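PDB 3R4S: botulinum neurotoxin type C1 from Clostridium botulinum, which binds gangliosides through the receptor-binding part of its heavy chain, probably so that the toxin's light-chain protease can cleave SNARE proteins inside neurons. Local coordinates for residues F356-M361 with S369-S374. Numbering follows the deposited sequence.
Sequences FQIQPM and SQIFKS
Two reciprocal pairs of backbone hydrogen bonds join strand 356-361 to strand 369-374. In the first, Gln357 N reaches Phe372 O at 2.7 Å and Phe372 N returns to Gln357 O at 2.8 Å, the latter nearly straight at 172° about the hydrogen. Gln359 and Gln370 repeat the exchange, with Gln370 N to Gln359 O at 2.9 Å. Between these two hydrogen-bonded pairs sits the non-hydrogen-bonded pair Ile358 and Ile371, where the CA-H groups lean on the carbonyls of Gln370 and Gln357. Gln357 O also meets the edge of the Phe372 ring in plane, a contact additional to its one hydrogen bond and the CA-H approach of Ile371.

On the face that carries Gln357, Gln359, Gln370 and Phe372, Gln359, bent at chi2 (-71°), lays CG against Phe372 CE2 at 3.9 Å, its amide plane steeply inclined to the ring. Met361 and Gln370 run side by side, and CE of the doubly bent Met361 touches Gln370 OE1. The amide nitrogen of Gln370 is held by Thr422 OG1 and Leu417 O.

The opposite face carries Ile358 and Ile371, whose CG1 atoms lie 4.2 Å apart. Next to that pair, Ile371 CG2 meets Phe356 CB at 3.7 Å, while Ile358 CD1 rests 3.8 Å from Ser369 OG, a hydroxyl hydrogen-bonded to Trp424 O. Lys373 folds back so that its CD packs 3.7 Å from Phe356 CE1; its NZ is bound by Asp352 O and Ile355 O, and its long distance from the ring allows at most a weak cation-pi attraction.

Strands 307-314 and 381-392 continue the sheet on the two flanks. This is an antiparallel beta hairpin, the kind of two-stranded element from which the beta-trefoil, the fold expected of the C-terminal receptor-binding domain, is assembled.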
loop_
_atom_site.group_PDB
_atom_site.type_symbol
_atom_site.label_atom_id
_atom_site.label_comp_id
_atom_site.label_asym_id
_atom_site.label_seq_id
_atom_site.Cartn_x
_atom_site.Cartn_y
_atom_site.Cartn_z
ATOM N N PHE A 356 -18.466 5.515 -15.134
ATOM C CA PHE A 356 -17.511 4.407 -15.051
ATOM C C PHE A 356 -17.836 3.448 -13.898
ATOM O O PHE A 356 -18.606 3.787 -12.978
ATOM C CB PHE A 356 -16.080 4.934 -14.908
ATOM C CG PHE A 356 -15.606 5.714 -16.107
ATOM C CD1 PHE A 356 -15.012 5.063 -17.176
ATOM C CD2 PHE A 356 -15.786 7.093 -16.174
ATOM C CE1 PHE A 356 -14.584 5.768 -18.293
ATOM C CE2 PHE A 356 -15.363 7.806 -17.282
ATOM C CZ PHE A 356 -14.761 7.146 -18.348
ATOM N N GLN A 357 -17.264 2.244 -13.966
ATOM C CA GLN A 357 -17.358 1.278 -12.863
ATOM C C GLN A 357 -15.952 0.871 -12.449
ATOM O O GLN A 357 -15.110 0.593 -13.305
ATOM C CB GLN A 357 -18.149 0.037 -13.279
ATOM C CG GLN A 357 -18.314 -0.994 -12.143
ATOM C CD GLN A 357 -19.202 -2.180 -12.524
ATOM O OE1 GLN A 357 -18.868 -2.954 -13.418
ATOM N NE2 GLN A 357 -20.323 -2.341 -11.819
ATOM N N ILE A 358 -15.697 0.847 -11.142
ATOM C CA ILE A 358 -14.357 0.568 -10.623
ATOM C C ILE A 358 -14.221 -0.842 -10.036
ATOM O O ILE A 358 -15.191 -1.411 -9.546
ATOM C CB ILE A 358 -13.905 1.631 -9.592
ATOM C CG1 ILE A 358 -12.386 1.590 -9.426
ATOM C CG2 ILE A 358 -14.643 1.442 -8.248
ATOM C CD1 ILE A 358 -11.801 2.867 -8.832
ATOM N N GLN A 359 -13.014 -1.402 -10.126
ATOM C CA GLN A 359 -12.678 -2.671 -9.484
ATOM C C GLN A 359 -11.272 -2.537 -8.916
ATOM O O GLN A 359 -10.413 -1.906 -9.538
ATOM C CB GLN A 359 -12.707 -3.834 -10.491
ATOM C CG GLN A 359 -14.076 -4.073 -11.155
ATOM C CD GLN A 359 -15.094 -4.653 -10.186
ATOM O OE1 GLN A 359 -14.751 -4.992 -9.063
ATOM N NE2 GLN A 359 -16.349 -4.769 -10.618
ATOM N N PRO A 360 -11.029 -3.127 -7.733
ATOM C CA PRO A 360 -9.694 -3.076 -7.132
ATOM C C PRO A 360 -8.729 -3.903 -7.961
ATOM O O PRO A 360 -9.156 -4.869 -8.581
ATOM C CB PRO A 360 -9.897 -3.740 -5.756
ATOM C CG PRO A 360 -11.055 -4.666 -5.961
ATOM C CD PRO A 360 -11.967 -3.943 -6.937
ATOM N N MET A 361 -7.460 -3.512 -7.989
ATOM C CA MET A 361 -6.435 -4.261 -8.710
ATOM C C MET A 361 -5.141 -4.098 -7.950
ATOM O O MET A 361 -4.361 -3.175 -8.193
ATOM C CB MET A 361 -6.290 -3.767 -10.147
ATOM C CG MET A 361 -5.159 -4.443 -10.947
ATOM S SD MET A 361 -5.187 -6.253 -10.905
ATOM C CE MET A 361 -6.771 -6.624 -11.622
ATOM N N SER A 369 -6.258 0.057 -9.463
ATOM C CA SER A 369 -7.612 -0.289 -9.842
ATOM C C SER A 369 -7.720 -0.443 -11.344
ATOM O O SER A 369 -6.828 -0.052 -12.101
ATOM C CB SER A 369 -8.588 0.800 -9.369
ATOM O OG SER A 369 -8.269 2.057 -9.975
ATOM N N GLN A 370 -8.823 -1.037 -11.769
ATOM C CA GLN A 370 -9.190 -1.041 -13.166
ATOM C C GLN A 370 -10.509 -0.300 -13.256
ATOM O O GLN A 370 -11.346 -0.381 -12.344
ATOM C CB GLN A 370 -9.309 -2.457 -13.714
ATOM C CG GLN A 370 -7.961 -3.155 -13.877
ATOM C CD GLN A 370 -8.091 -4.502 -14.555
ATOM O OE1 GLN A 370 -8.880 -5.330 -14.133
ATOM N NE2 GLN A 370 -7.325 -4.718 -15.628
ATOM N N ILE A 371 -10.673 0.456 -14.335
ATOM C CA ILE A 371 -11.822 1.339 -14.462
ATOM C C ILE A 371 -12.485 1.086 -15.799
ATOM O O ILE A 371 -11.859 1.185 -16.857
ATOM C CB ILE A 371 -11.402 2.804 -14.312
ATOM C CG1 ILE A 371 -10.628 2.990 -13.002
ATOM C CG2 ILE A 371 -12.631 3.728 -14.360
ATOM C CD1 ILE A 371 -9.896 4.330 -12.898
ATOM N N PHE A 372 -13.753 0.715 -15.733
ATOM C CA PHE A 372 -14.468 0.243 -16.891
ATOM C C PHE A 372 -15.544 1.248 -17.265
ATOM O O PHE A 372 -16.217 1.794 -16.387
ATOM C CB PHE A 372 -15.125 -1.101 -16.576
ATOM C CG PHE A 372 -14.142 -2.201 -16.272
ATOM C CD1 PHE A 372 -13.697 -3.051 -17.280
ATOM C CD2 PHE A 372 -13.643 -2.366 -14.988
ATOM C CE1 PHE A 372 -12.785 -4.060 -17.007
ATOM C CE2 PHE A 372 -12.732 -3.379 -14.699
ATOM C CZ PHE A 372 -12.305 -4.228 -15.706
ATOM N N LYS A 373 -15.702 1.482 -18.565
ATOM C CA LYS A 373 -16.789 2.319 -19.070
ATOM C C LYS A 373 -18.118 1.611 -18.856
ATOM O O LYS A 373 -18.273 0.443 -19.217
ATOM C CB LYS A 373 -16.600 2.636 -20.550
ATOM C CG LYS A 373 -17.646 3.628 -21.076
ATOM C CD LYS A 373 -17.409 5.041 -20.511
ATOM C CE LYS A 373 -18.582 5.980 -20.828
ATOM N NZ LYS A 373 -19.781 5.664 -19.986
ATOM N N SER A 374 -19.073 2.318 -18.261
ATOM C CA SER A 374 -20.297 1.695 -17.790
ATOM C C SER A 374 -21.510 2.547 -18.118
ATOM O O SER A 374 -21.380 3.748 -18.313
ATOM C CB SER A 374 -20.206 1.528 -16.271
ATOM O OG SER A 374 -21.389 0.973 -15.719
#